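Local structure of xyloglucanase (Paenibacillus pabuli, 2JEP) at residues S91-I96 / H131-N136; Y102-A107 / W161-T166; A152-Y157 / N200-I205; L175-M180 / N218-L223. The protein hydrolyses xyloglucan, a polysaccharide of the plant cell wall, as a glycoside hydrolase of family 5, built on a beta/alpha barrel. All coordinates share one frame; numbering follows the deposited sequence.

Interaction 1 (S91-I96 / H131-N136); sequences SYLNNI and HGDGYN
Asp133 lays its carboxylate against the backbone at Tyr92 and Leu93 and takes one amide on each oxygen. OD1 accepts from Tyr92 N at 2.9 Å through its syn lone pair, and OD2 accepts from Leu93 N at 2.7 Å, met on the syn side but 29° out of the carboxylate plane. Both bonds are fairly straight. The CG of Asp133 is anti to the carbonyl carbon, beside its own backbone N (chi1 -57°). Leu93 crosses the acid obliquely, its CD2 3.9 Å from Asp133 CG, while Ile96 meets it tip to tip, CD1 3.8 Å from OD2. One residue back, Gly132 N gives a more bent bond to Ser91 OG at 2.9 Å; a side chain on Gly132 would run into that hydroxyl. Further out, Trp142 NE1 also bonds Asp133 OD2, Ser91 OG is also hydrogen-bonded to Glu53 O, and the Tyr92 ring meets Trp108. The segments belong to loops following barrel strands 85-88 and 125-128, at the end of the barrel where family 5 enzymes carry their active site, so they probably border it; the His131 side chain is about 6 Å from a bound calcium ion. An alanine in place of Asp133 would probably leave the Tyr92 and Leu93 amides and the Trp142 indole without this acceptor. In this buried setting three N-H donors meet the carboxylate, which would probably favour its charged form.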
loop_
_atom_site.group_PDB
_atom_site.type_symbol
_atom_site.label_atom_id
_atom_site.label_comp_id
_atom_site.label_asym_id
_atom_site.label_seq_id
_atom_site.Cartn_x
_atom_site.Cartn_y
_atom_site.Cartn_z
ATOM N N SER A 91 10.605 1.357 -5.505
ATOM C CA SER A 91 11.189 2.682 -5.722
ATOM C C SER A 91 11.968 2.711 -7.017
ATOM O O SER A 91 12.439 1.683 -7.490
ATOM C CB SER A 91 12.132 3.042 -4.560
ATOM O OG SER A 91 11.395 3.247 -3.377
ATOM N N TYR A 92 12.104 3.909 -7.582
ATOM C CA TYR A 92 12.787 4.067 -8.873
ATOM C C TYR A 92 13.982 4.993 -8.719
ATOM O O TYR A 92 15.117 4.581 -8.987
ATOM C CB TYR A 92 11.762 4.520 -9.926
ATOM C CG TYR A 92 10.820 3.397 -10.299
ATOM C CD1 TYR A 92 11.132 2.505 -11.306
ATOM C CD2 TYR A 92 9.638 3.175 -9.588
ATOM C CE1 TYR A 92 10.308 1.449 -11.631
ATOM C CE2 TYR A 92 8.808 2.108 -9.889
ATOM C CZ TYR A 92 9.137 1.247 -10.925
ATOM O OH TYR A 92 8.324 0.177 -11.275
ATOM N N LEU A 93 13.732 6.224 -8.281
ATOM C CA LEU A 93 14.777 7.136 -7.812
ATOM C C LEU A 93 15.875 7.286 -8.895
ATOM O O LEU A 93 15.553 7.591 -10.052
ATOM C CB LEU A 93 15.292 6.707 -6.435
ATOM C CG LEU A 93 14.247 6.649 -5.316
ATOM C CD1 LEU A 93 14.801 5.947 -4.076
ATOM C CD2 LEU A 93 13.774 8.030 -4.974
ATOM N N ASN A 94 17.146 7.048 -8.551
ATOM C CA ASN A 94 18.179 7.366 -9.524
ATOM C C ASN A 94 18.285 6.294 -10.640
ATOM O O ASN A 94 19.089 6.466 -11.565
ATOM C CB ASN A 94 19.527 7.702 -8.830
ATOM C CG ASN A 94 19.492 9.000 -7.955
ATOM O OD1 ASN A 94 18.628 9.881 -8.106
ATOM N ND2 ASN A 94 20.474 9.122 -7.059
ATOM N N ASN A 95 17.457 5.252 -10.597
ATOM C CA ASN A 95 17.310 4.366 -11.742
ATOM C C ASN A 95 16.465 4.963 -12.864
ATOM O O ASN A 95 16.288 4.314 -13.887
ATOM C CB ASN A 95 16.767 2.996 -11.335
ATOM C CG ASN A 95 17.765 2.201 -10.540
ATOM O OD1 ASN A 95 18.924 2.603 -10.389
ATOM N ND2 ASN A 95 17.340 1.027 -10.080
ATOM N N ILE A 96 15.963 6.185 -12.671
ATOM C CA ILE A 96 15.317 6.945 -13.734
ATOM C C ILE A 96 16.394 7.841 -14.326
ATOM O O ILE A 96 17.023 8.608 -13.601
ATOM C CB ILE A 96 14.165 7.811 -13.222
ATOM C CG1 ILE A 96 13.155 6.963 -12.443
ATOM C CG2 ILE A 96 13.515 8.516 -14.392
ATOM C CD1 ILE A 96 12.244 7.799 -11.578
ATOM N N HIS A 131 7.063 4.194 -4.851
ATOM C CA HIS A 131 7.017 4.232 -3.385
ATOM C C HIS A 131 7.894 5.317 -2.761
ATOM O O HIS A 131 7.398 6.396 -2.363
ATOM C CB HIS A 131 7.339 2.822 -2.859
ATOM C CG HIS A 131 6.946 2.584 -1.440
ATOM N ND1 HIS A 131 5.766 1.957 -1.089
ATOM C CD2 HIS A 131 7.583 2.871 -0.279
ATOM C CE1 HIS A 131 5.706 1.858 0.227
ATOM N NE2 HIS A 131 6.785 2.420 0.745
ATOM N N GLY A 132 9.204 5.087 -2.691
ATOM C CA GLY A 132 10.073 6.072 -2.031
ATOM C C GLY A 132 10.120 7.423 -2.735
ATOM O O GLY A 132 10.387 8.459 -2.123
ATOM N N ASP A 133 9.879 7.397 -4.054
ATOM C CA ASP A 133 10.030 8.568 -4.875
ATOM C C ASP A 133 9.142 9.728 -4.454
ATOM O O ASP A 133 9.442 10.867 -4.785
ATOM C CB ASP A 133 9.704 8.235 -6.328
ATOM C CG ASP A 133 10.553 7.115 -6.892
ATOM O OD1 ASP A 133 10.530 5.996 -6.330
ATOM O OD2 ASP A 133 11.258 7.357 -7.914
ATOM N N GLY A 134 8.039 9.449 -3.771
ATOM C CA GLY A 134 7.112 10.496 -3.370
ATOM C C GLY A 134 7.378 11.180 -2.053
ATOM O O GLY A 134 6.630 12.094 -1.689
ATOM N N TYR A 135 8.447 10.778 -1.357
ATOM C CA TYR A 135 8.774 11.361 -0.060
ATOM C C TYR A 135 9.829 12.462 -0.116
ATOM O O TYR A 135 10.913 12.278 -0.662
ATOM C CB TYR A 135 9.314 10.306 0.860
ATOM C CG TYR A 135 8.336 9.254 1.377
ATOM C CD1 TYR A 135 7.284 9.606 2.199
ATOM C CD2 TYR A 135 8.553 7.912 1.113
ATOM C CE1 TYR A 135 6.424 8.643 2.719
ATOM C CE2 TYR A 135 7.726 6.940 1.630
ATOM C CZ TYR A 135 6.666 7.301 2.441
ATOM O OH TYR A 135 5.861 6.306 2.963
ATOM N N ASN A 136 9.523 13.581 0.539
ATOM C CA ASN A 136 10.507 14.640 0.770
ATOM C C ASN A 136 11.730 14.124 1.521
ATOM O O ASN A 136 12.842 14.555 1.241
ATOM C CB ASN A 136 9.878 15.806 1.553
ATOM C CG ASN A 136 9.028 16.698 0.691
ATOM O OD1 ASN A 136 7.788 16.515 0.597
ATOM N ND2 ASN A 136 9.648 17.642 0.047
#

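Interaction 2 (Y102-A107 / W161-T166); sequences YTINAA and WQQIAT
Gln163 stretches from its helix to the chain at Tyr102-Ile104 and sets its amide against the backbone there, using both ends. NE2 donates to Tyr102 O at 2.8 Å, and Ile104 N donates to OE1 at 2.8 Å; both bonds are nearly straight. The oxygen of Tyr102 lies in the amide plane of Gln163, yet seen from Tyr102 the donor stands well above the carbonyl plane, 50° out of it. The chain of Gln163 is extended beyond CG, with CD anti to CA (chi2 171°), which gives it the length to reach across. Ile104 slides past it in the opposite direction: CG1 of Ile104 lies 3.7 Å from Gln163 OE1, and CD1 of Ile104 comes 3.9 Å from Gln163 CB. That same CD1 then meets Ile164 CG1 at 4.0 Å, the two isoleucines crossing at about a right angle. Thr103 CG2 also lies near OE1, its side chain at about a right angle to Gln163. NE2 has a second acceptor in Lys159 O, one turn earlier in the helix. The contact thus ties the loop leading into helix 106-120 to helix 150-167, with Ile104 also resting on Val160 and Ile164 on Tyr92, while the Trp161 ring meets Phe206 of helix 193-211 edge-to-face and also meets the Phe177 ring of strand 175-178.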
loop_
_atom_site.group_PDB
_atom_site.type_symbol
_atom_site.label_atom_id
_atom_site.label_comp_id
_atom_site.label_asym_id
_atom_site.label_seq_id
_atom_site.Cartn_x
_atom_site.Cartn_y
_atom_site.Cartn_z
ATOM N N TYR A 102 13.700 10.136 -19.575
ATOM C CA TYR A 102 13.560 9.575 -18.219
ATOM C C TYR A 102 13.548 8.051 -18.253
ATOM O O TYR A 102 12.724 7.411 -17.604
ATOM C CB TYR A 102 12.313 10.130 -17.541
ATOM C CG TYR A 102 12.342 11.618 -17.288
ATOM C CD1 TYR A 102 13.187 12.165 -16.338
ATOM C CD2 TYR A 102 11.488 12.471 -17.964
ATOM C CE1 TYR A 102 13.189 13.521 -16.052
ATOM C CE2 TYR A 102 11.492 13.835 -17.696
ATOM C CZ TYR A 102 12.323 14.344 -16.726
ATOM O OH TYR A 102 12.299 15.693 -16.437
ATOM N N THR A 103 14.469 7.475 -19.010
ATOM C CA THR A 103 14.498 6.036 -19.218
ATOM C C THR A 103 14.855 5.313 -17.927
ATOM O O THR A 103 15.834 5.627 -17.286
ATOM C CB THR A 103 15.525 5.663 -20.298
ATOM O OG1 THR A 103 15.181 6.363 -21.499
ATOM C CG2 THR A 103 15.574 4.138 -20.548
ATOM N N ILE A 104 14.028 4.341 -17.563
ATOM C CA ILE A 104 14.281 3.505 -16.393
ATOM C C ILE A 104 15.285 2.413 -16.741
ATOM O O ILE A 104 15.142 1.726 -17.750
ATOM C CB ILE A 104 12.976 2.847 -15.882
ATOM C CG1 ILE A 104 11.921 3.904 -15.548
ATOM C CG2 ILE A 104 13.253 1.963 -14.647
ATOM C CD1 ILE A 104 10.561 3.309 -15.308
ATOM N N ASN A 105 16.258 2.248 -15.849
ATOM C CA ASN A 105 17.268 1.178 -16.006
ATOM C C ASN A 105 16.568 -0.131 -16.339
ATOM O O ASN A 105 15.682 -0.601 -15.632
ATOM C CB ASN A 105 18.105 0.934 -14.743
ATOM C CG ASN A 105 19.246 1.911 -14.567
ATOM O OD1 ASN A 105 19.978 1.833 -13.581
ATOM N ND2 ASN A 105 19.412 2.830 -15.506
ATOM N N ALA A 106 16.959 -0.744 -17.439
ATOM C CA ALA A 106 16.302 -1.942 -17.953
ATOM C C ALA A 106 16.424 -3.120 -16.979
ATOM O O ALA A 106 15.488 -3.872 -16.793
ATOM C CB ALA A 106 16.864 -2.324 -19.344
ATOM N N ALA A 107 17.589 -3.262 -16.340
ATOM C CA ALA A 107 17.796 -4.345 -15.386
ATOM C C ALA A 107 16.859 -4.220 -14.198
ATOM O O ALA A 107 16.435 -5.226 -13.640
ATOM C CB ALA A 107 19.266 -4.380 -14.930
ATOM N N TRP A 161 5.569 6.219 -15.658
ATOM C CA TRP A 161 4.434 5.295 -15.738
ATOM C C TRP A 161 4.225 4.729 -17.128
ATOM O O TRP A 161 3.776 3.596 -17.263
ATOM C CB TRP A 161 3.135 5.902 -15.183
ATOM C CG TRP A 161 2.963 5.563 -13.746
ATOM C CD1 TRP A 161 2.950 6.416 -12.668
ATOM C CD2 TRP A 161 2.785 4.246 -13.209
ATOM N NE1 TRP A 161 2.775 5.702 -11.524
ATOM C CE2 TRP A 161 2.675 4.369 -11.817
ATOM C CE3 TRP A 161 2.673 2.974 -13.778
ATOM C CZ2 TRP A 161 2.495 3.264 -10.989
ATOM C CZ3 TRP A 161 2.502 1.894 -12.947
ATOM C CH2 TRP A 161 2.431 2.048 -11.573
ATOM N N GLN A 162 4.573 5.495 -18.164
ATOM C CA GLN A 162 4.467 4.939 -19.522
ATOM C C GLN A 162 5.300 3.669 -19.612
ATOM O O GLN A 162 4.866 2.650 -20.172
ATOM C CB GLN A 162 4.988 5.928 -20.562
ATOM C CG GLN A 162 4.083 7.032 -20.991
ATOM C CD GLN A 162 4.715 7.889 -22.082
ATOM O OE1 GLN A 162 5.876 7.712 -22.419
ATOM N NE2 GLN A 162 3.949 8.825 -22.628
ATOM N N GLN A 163 6.522 3.751 -19.111
ATOM C CA GLN A 163 7.451 2.616 -19.179
ATOM C C GLN A 163 7.043 1.448 -18.305
ATOM O O GLN A 163 7.129 0.299 -18.722
ATOM C CB GLN A 163 8.851 3.087 -18.803
ATOM C CG GLN A 163 9.456 4.052 -19.788
ATOM C CD GLN A 163 10.713 4.640 -19.249
ATOM O OE1 GLN A 163 11.765 3.987 -19.256
ATOM N NE2 GLN A 163 10.625 5.858 -18.736
ATOM N N ILE A 164 6.633 1.719 -17.071
ATOM C CA ILE A 164 6.222 0.601 -16.188
ATOM C C ILE A 164 4.989 -0.066 -16.797
ATOM O O ILE A 164 4.903 -1.295 -16.902
ATOM C CB ILE A 164 5.867 1.125 -14.768
ATOM C CG1 ILE A 164 7.057 1.791 -14.085
ATOM C CG2 ILE A 164 5.288 -0.008 -13.916
ATOM C CD1 ILE A 164 6.674 2.677 -12.891
ATOM N N ALA A 165 4.015 0.740 -17.217
ATOM C CA ALA A 165 2.788 0.168 -17.762
ATOM C C ALA A 165 3.085 -0.669 -19.008
ATOM O O ALA A 165 2.590 -1.779 -19.157
ATOM C CB ALA A 165 1.752 1.256 -18.068
ATOM N N THR A 166 3.912 -0.125 -19.897
ATOM C CA THR A 166 4.274 -0.849 -21.117
ATOM C C THR A 166 4.907 -2.213 -20.772
ATOM O O THR A 166 4.581 -3.228 -21.386
ATOM C CB THR A 166 5.178 -0.004 -21.983
ATOM O OG1 THR A 166 4.449 1.139 -22.427
ATOM C CG2 THR A 166 5.678 -0.776 -23.204
#

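Interaction 3 (A152-Y157 / N200-I205); sequences AIKEKY and NAYNQI
Tyr157 and Tyr202 form the close-packed part of this helix pair. The Tyr157 ring points its edge at the other backbone, CE2 coming 3.2 Å from Tyr202 O near the ring plane, and the same CE2 lies 3.8 Å from Tyr202 CB. CG of Tyr157, anti to the backbone N (chi1 -176°), starts the ring toward helix 193-211. The two rings lie oblique, their planes 49° apart, and Ile205 CG2 adds a methyl at the edge of Tyr157. Toward the hydroxyl end of Tyr202, Ile153 CG2 approaches its OH and CZ obliquely. The more open side belongs to Lys154, whose extended chain crosses Ile205 at about a right angle, CG 3.7 Å from CD1, and ends with CE 3.8 Å from Ala201 CB. Helices 150-167 and 193-211 are successive helices around the beta/alpha barrel, before and after strand 175-178 in the chain; their short segments here run 28° apart, axes 10.3 Å from each other at closest approach. A leucine in place of Tyr157 would probably open a gap beside Tyr202 and leave Ser179 O without this hydroxyl donor. The contact is mostly apolar, ring edges and aliphatic chains joining the helices, while both tyrosine hydroxyls bond beyond it, Tyr157 to Ser179 O and Tyr202 to Gln150.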
loop_
_atom_site.group_PDB
_atom_site.type_symbol
_atom_site.label_atom_id
_atom_site.label_comp_id
_atom_site.label_asym_id
_atom_site.label_seq_id
_atom_site.Cartn_x
_atom_site.Cartn_y
_atom_site.Cartn_z
ATOM N N ALA A 152 8.275 19.621 -14.724
ATOM C CA ALA A 152 9.228 18.530 -14.843
ATOM C C ALA A 152 8.760 17.333 -14.028
ATOM O O ALA A 152 8.910 16.206 -14.468
ATOM C CB ALA A 152 10.630 18.972 -14.410
ATOM N N ILE A 153 8.244 17.563 -12.821
ATOM C CA ILE A 153 7.753 16.423 -12.019
ATOM C C ILE A 153 6.674 15.653 -12.791
ATOM O O ILE A 153 6.699 14.419 -12.865
ATOM C CB ILE A 153 7.208 16.888 -10.674
ATOM C CG1 ILE A 153 8.355 17.442 -9.797
ATOM C CG2 ILE A 153 6.462 15.770 -9.958
ATOM C CD1 ILE A 153 7.849 18.229 -8.542
ATOM N N LYS A 154 5.716 16.380 -13.349
ATOM C CA LYS A 154 4.610 15.747 -14.049
ATOM C C LYS A 154 5.037 15.036 -15.312
ATOM O O LYS A 154 4.510 13.953 -15.618
ATOM C CB LYS A 154 3.527 16.772 -14.365
ATOM C CG LYS A 154 2.786 17.237 -13.122
ATOM C CD LYS A 154 1.855 18.401 -13.445
ATOM C CE LYS A 154 1.026 18.802 -12.265
ATOM N NZ LYS A 154 0.073 19.897 -12.636
ATOM N N GLU A 155 5.990 15.619 -16.046
ATOM C CA GLU A 155 6.467 14.951 -17.235
ATOM C C GLU A 155 7.280 13.706 -16.916
ATOM O O GLU A 155 7.139 12.687 -17.562
ATOM C CB GLU A 155 7.290 15.937 -18.082
ATOM C CG GLU A 155 7.867 15.382 -19.367
ATOM C CD GLU A 155 6.870 15.007 -20.423
ATOM O OE1 GLU A 155 5.714 15.484 -20.370
ATOM O OE2 GLU A 155 7.281 14.235 -21.357
ATOM N N LYS A 156 8.136 13.794 -15.916
ATOM C CA LYS A 156 8.900 12.641 -15.464
ATOM C C LYS A 156 7.966 11.530 -15.027
ATOM O O LYS A 156 8.146 10.368 -15.372
ATOM C CB LYS A 156 9.814 13.065 -14.325
ATOM C CG LYS A 156 10.742 11.979 -13.765
ATOM C CD LYS A 156 11.775 12.603 -12.821
ATOM C CE LYS A 156 12.691 11.596 -12.179
ATOM N NZ LYS A 156 13.776 12.302 -11.418
ATOM N N TYR A 157 6.969 11.886 -14.227
ATOM C CA TYR A 157 5.994 10.912 -13.754
ATOM C C TYR A 157 5.251 10.219 -14.902
ATOM O O TYR A 157 5.097 8.990 -14.914
ATOM C CB TYR A 157 5.033 11.631 -12.806
ATOM C CG TYR A 157 4.001 10.772 -12.125
ATOM C CD1 TYR A 157 4.366 9.877 -11.125
ATOM C CD2 TYR A 157 2.655 10.893 -12.432
ATOM C CE1 TYR A 157 3.417 9.147 -10.440
ATOM C CE2 TYR A 157 1.700 10.154 -11.762
ATOM C CZ TYR A 157 2.073 9.279 -10.760
ATOM O OH TYR A 157 1.095 8.546 -10.106
ATOM N N ASN A 200 -3.814 15.392 -6.960
ATOM C CA ASN A 200 -4.907 14.976 -7.838
ATOM C C ASN A 200 -4.452 14.944 -9.294
ATOM O O ASN A 200 -4.843 14.064 -10.065
ATOM C CB ASN A 200 -6.117 15.902 -7.692
ATOM C CG ASN A 200 -6.788 15.838 -6.331
ATOM O OD1 ASN A 200 -6.924 14.762 -5.730
ATOM N ND2 ASN A 200 -7.298 16.993 -5.874
ATOM N N ALA A 201 -3.611 15.910 -9.668
ATOM C CA ALA A 201 -3.072 15.944 -11.029
ATOM C C ALA A 201 -2.230 14.712 -11.307
ATOM O O ALA A 201 -2.310 14.141 -12.385
ATOM C CB ALA A 201 -2.281 17.225 -11.270
ATOM N N TYR A 202 -1.406 14.293 -10.343
ATOM C CA TYR A 202 -0.608 13.079 -10.529
ATOM C C TYR A 202 -1.546 11.894 -10.751
ATOM O O TYR A 202 -1.343 11.088 -11.657
ATOM C CB TYR A 202 0.336 12.798 -9.347
ATOM C CG TYR A 202 1.267 13.916 -8.935
ATOM C CD1 TYR A 202 1.639 14.930 -9.803
ATOM C CD2 TYR A 202 1.808 13.940 -7.648
ATOM C CE1 TYR A 202 2.452 15.953 -9.391
ATOM C CE2 TYR A 202 2.629 14.965 -7.227
ATOM C CZ TYR A 202 2.953 15.984 -8.095
ATOM O OH TYR A 202 3.745 17.004 -7.650
ATOM N N ASN A 203 -2.576 11.764 -9.916
ATOM C CA ASN A 203 -3.476 10.617 -10.104
ATOM C C ASN A 203 -4.106 10.635 -11.496
ATOM O O ASN A 203 -4.242 9.585 -12.115
ATOM C CB ASN A 203 -4.579 10.570 -9.040
ATOM C CG ASN A 203 -4.105 10.005 -7.712
ATOM O OD1 ASN A 203 -3.180 9.205 -7.671
ATOM N ND2 ASN A 203 -4.776 10.384 -6.616
ATOM N N GLN A 204 -4.492 11.815 -11.967
ATOM C CA GLN A 204 -5.125 11.920 -13.305
ATOM C C GLN A 204 -4.154 11.562 -14.421
ATOM O O GLN A 204 -4.493 10.855 -15.366
ATOM C CB GLN A 204 -5.698 13.320 -13.505
ATOM C CG GLN A 204 -6.556 13.411 -14.766
ATOM C CD GLN A 204 -7.785 12.527 -14.645
ATOM O OE1 GLN A 204 -8.677 12.801 -13.829
ATOM N NE2 GLN A 204 -7.820 11.431 -15.405
ATOM N N ILE A 205 -2.936 12.094 -14.330
ATOM C CA ILE A 205 -1.875 11.763 -15.299
ATOM C C ILE A 205 -1.601 10.266 -15.326
ATOM O O ILE A 205 -1.473 9.649 -16.407
ATOM C CB ILE A 205 -0.568 12.557 -14.968
ATOM C CG1 ILE A 205 -0.778 14.050 -15.240
ATOM C CG2 ILE A 205 0.620 12.045 -15.794
ATOM C CD1 ILE A 205 0.231 14.955 -14.510
#

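Interaction 4 (L175-M180 / N218-L223); sequences LIFESM and NARWLL
Arg220 lies over the Phe177 ring with its CD above the centre, 3.7 Å from the ring centroid, a CH-pi contact. Its CG sits between the backbone N and the carbonyl carbon (chi1 80°), a crowded position, and the chain bends at chi3 (67°), where NE turns to stay over the same face. The guanidinium plane is tilted 37° from the ring, and NH1 donates to Leu175 O at 2.9 Å. NH2 bonds Tyr171 O and NE bonds Asn217 OD1. A water also joins Leu175 O to Trp221 N. Farther along, the two chains pair as parallel strands: Leu223 N bonds Phe177 O at 2.8 Å and Ser179 N bonds Leu223 O, while the link from Phe177 N to Trp221 O is weak. Leu222 runs beside Phe177, CD2 to CB 3.9 Å. Glu178, its chain extended, lies alongside Leu223, whose CD2 is 3.8 Å from Glu178 CD; its carboxylate forms a salt bridge with Arg87. Strands 175-178 and 222-225 are neighbours in the eight-stranded parallel barrel, flanked by strands 125-128 and 259-265, with the Phe177 ring meeting that of Trp161 from helix 150-167 and Leu222 touching Arg211 of helix 193-211.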
loop_
_atom_site.group_PDB
_atom_site.type_symbol
_atom_site.label_atom_id
_atom_site.label_comp_id
_atom_site.label_asym_id
_atom_site.label_seq_id
_atom_site.Cartn_x
_atom_site.Cartn_y
_atom_site.Cartn_z
ATOM N N LEU A 175 -3.033 -8.157 -11.857
ATOM C CA LEU A 175 -2.022 -7.130 -11.621
ATOM C C LEU A 175 -2.687 -5.748 -11.591
ATOM O O LEU A 175 -3.343 -5.318 -12.552
ATOM C CB LEU A 175 -0.926 -7.180 -12.689
ATOM C CG LEU A 175 0.181 -6.138 -12.510
ATOM C CD1 LEU A 175 0.939 -6.286 -11.177
ATOM C CD2 LEU A 175 1.161 -6.205 -13.692
ATOM N N ILE A 176 -2.502 -5.071 -10.460
ATOM C CA ILE A 176 -3.012 -3.746 -10.169
ATOM C C ILE A 176 -1.864 -2.763 -10.117
ATOM O O ILE A 176 -0.836 -3.065 -9.515
ATOM C CB ILE A 176 -3.734 -3.762 -8.810
ATOM C CG1 ILE A 176 -4.933 -4.726 -8.849
ATOM C CG2 ILE A 176 -4.166 -2.338 -8.367
ATOM C CD1 ILE A 176 -5.456 -5.102 -7.470
ATOM N N PHE A 177 -2.021 -1.603 -10.747
ATOM C CA PHE A 177 -1.046 -0.530 -10.617
ATOM C C PHE A 177 -1.567 0.481 -9.590
ATOM O O PHE A 177 -2.731 0.883 -9.660
ATOM C CB PHE A 177 -0.820 0.232 -11.926
ATOM C CG PHE A 177 -0.350 -0.589 -13.107
ATOM C CD1 PHE A 177 0.327 -1.783 -12.974
ATOM C CD2 PHE A 177 -0.548 -0.114 -14.382
ATOM C CE1 PHE A 177 0.743 -2.487 -14.102
ATOM C CE2 PHE A 177 -0.112 -0.797 -15.500
ATOM C CZ PHE A 177 0.519 -1.996 -15.358
ATOM N N GLU A 178 -0.679 0.922 -8.698
ATOM C CA GLU A 178 -0.964 1.913 -7.656
ATOM C C GLU A 178 -0.109 3.153 -7.966
ATOM O O GLU A 178 1.112 3.071 -8.109
ATOM C CB GLU A 178 -0.596 1.316 -6.287
ATOM C CG GLU A 178 -0.766 2.218 -5.120
ATOM C CD GLU A 178 -0.313 1.594 -3.821
ATOM O OE1 GLU A 178 0.292 0.511 -3.854
ATOM O OE2 GLU A 178 -0.579 2.187 -2.750
ATOM N N SER A 179 -0.793 4.297 -8.089
ATOM C CA SER A 179 -0.166 5.476 -8.672
ATOM C C SER A 179 1.063 5.972 -7.939
ATOM O O SER A 179 2.013 6.463 -8.553
ATOM C CB SER A 179 -1.181 6.593 -8.728
ATOM O OG SER A 179 -1.658 6.925 -7.431
ATOM N N MET A 180 1.004 5.857 -6.615
ATOM C CA MET A 180 2.047 6.368 -5.732
ATOM C C MET A 180 1.672 5.888 -4.341
ATOM O O MET A 180 0.673 5.178 -4.184
ATOM C CB MET A 180 2.149 7.900 -5.846
ATOM C CG MET A 180 0.850 8.607 -5.573
ATOM S SD MET A 180 0.738 10.217 -6.410
ATOM C CE MET A 180 -0.844 10.795 -5.828
ATOM N N ASN A 218 -5.634 -0.676 -20.565
ATOM C CA ASN A 218 -6.815 0.134 -20.682
ATOM C C ASN A 218 -7.988 -0.403 -19.870
ATOM O O ASN A 218 -8.980 0.306 -19.689
ATOM C CB ASN A 218 -7.166 0.392 -22.154
ATOM C CG ASN A 218 -7.670 -0.822 -22.864
ATOM O OD1 ASN A 218 -7.570 -1.924 -22.378
ATOM N ND2 ASN A 218 -8.236 -0.611 -24.056
ATOM N N ALA A 219 -7.849 -1.625 -19.335
ATOM C CA ALA A 219 -8.943 -2.265 -18.607
ATOM C C ALA A 219 -8.665 -2.593 -17.156
ATOM O O ALA A 219 -9.592 -2.843 -16.402
ATOM C CB ALA A 219 -9.375 -3.550 -19.340
ATOM N N ARG A 220 -7.396 -2.622 -16.752
ATOM C CA ARG A 220 -7.062 -3.143 -15.431
ATOM C C ARG A 220 -7.483 -2.196 -14.307
ATOM O O ARG A 220 -7.755 -1.019 -14.524
ATOM C CB ARG A 220 -5.592 -3.499 -15.334
ATOM C CG ARG A 220 -4.668 -2.350 -15.085
ATOM C CD ARG A 220 -3.217 -2.789 -14.816
ATOM N NE ARG A 220 -2.613 -3.378 -16.006
ATOM C CZ ARG A 220 -2.538 -4.671 -16.294
ATOM N NH1 ARG A 220 -2.956 -5.603 -15.462
ATOM N NH2 ARG A 220 -2.056 -5.033 -17.467
ATOM N N TRP A 221 -7.511 -2.725 -13.089
ATOM C CA TRP A 221 -7.757 -1.903 -11.923
ATOM C C TRP A 221 -6.543 -1.045 -11.585
ATOM O O TRP A 221 -5.397 -1.509 -11.605
ATOM C CB TRP A 221 -8.107 -2.788 -10.736
ATOM C CG TRP A 221 -9.418 -3.461 -10.879
ATOM C CD1 TRP A 221 -9.668 -4.701 -11.411
ATOM C CD2 TRP A 221 -10.679 -2.937 -10.480
ATOM N NE1 TRP A 221 -11.013 -4.959 -11.372
ATOM C CE2 TRP A 221 -11.659 -3.893 -10.810
ATOM C CE3 TRP A 221 -11.084 -1.734 -9.916
ATOM C CZ2 TRP A 221 -13.022 -3.692 -10.547
ATOM C CZ3 TRP A 221 -12.440 -1.535 -9.672
ATOM C CH2 TRP A 221 -13.383 -2.514 -9.990
ATOM N N LEU A 222 -6.820 0.212 -11.238
ATOM C CA LEU A 222 -5.804 1.182 -10.860
ATOM C C LEU A 222 -6.149 1.747 -9.491
ATOM O O LEU A 222 -7.282 2.166 -9.258
ATOM C CB LEU A 222 -5.785 2.320 -11.871
ATOM C CG LEU A 222 -5.562 1.928 -13.341
ATOM C CD1 LEU A 222 -5.590 3.172 -14.230
ATOM C CD2 LEU A 222 -4.288 1.156 -13.520
ATOM N N LEU A 223 -5.166 1.745 -8.591
ATOM C CA LEU A 223 -5.339 2.131 -7.198
ATOM C C LEU A 223 -4.700 3.506 -6.981
ATOM O O LEU A 223 -3.545 3.700 -7.357
ATOM C CB LEU A 223 -4.668 1.085 -6.306
ATOM C CG LEU A 223 -4.612 1.292 -4.793
ATOM C CD1 LEU A 223 -6.035 1.324 -4.229
ATOM C CD2 LEU A 223 -3.805 0.226 -4.110
HETATM O O HOH W 1 -6.155 -5.123 -12.286
#

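Overall arrangement
All four contacts belong to one beta/alpha barrel. Interaction 4 lies in the barrel wall, about 12 Å from the centre of the chain, and interactions 2 and 3 lie farther out among the surrounding helices, sharing helix 150-167. Interaction 1 joins two loops that follow the barrel strands. Centres are 13 to 18 Å apart, and every pair touches except 1 and 4. Along the chain, interactions 1 and 2 cross, as do 2 and 3 and 3 and 4, whereas 1 closes before 3 and 4 open, and 2 before 4. Ser179 O is bonded by Tyr157 OH and Trp161 NE1, and Ser179 OG bonds Asn203 OD1, so strands, helices and loops of one barrel sector are joined.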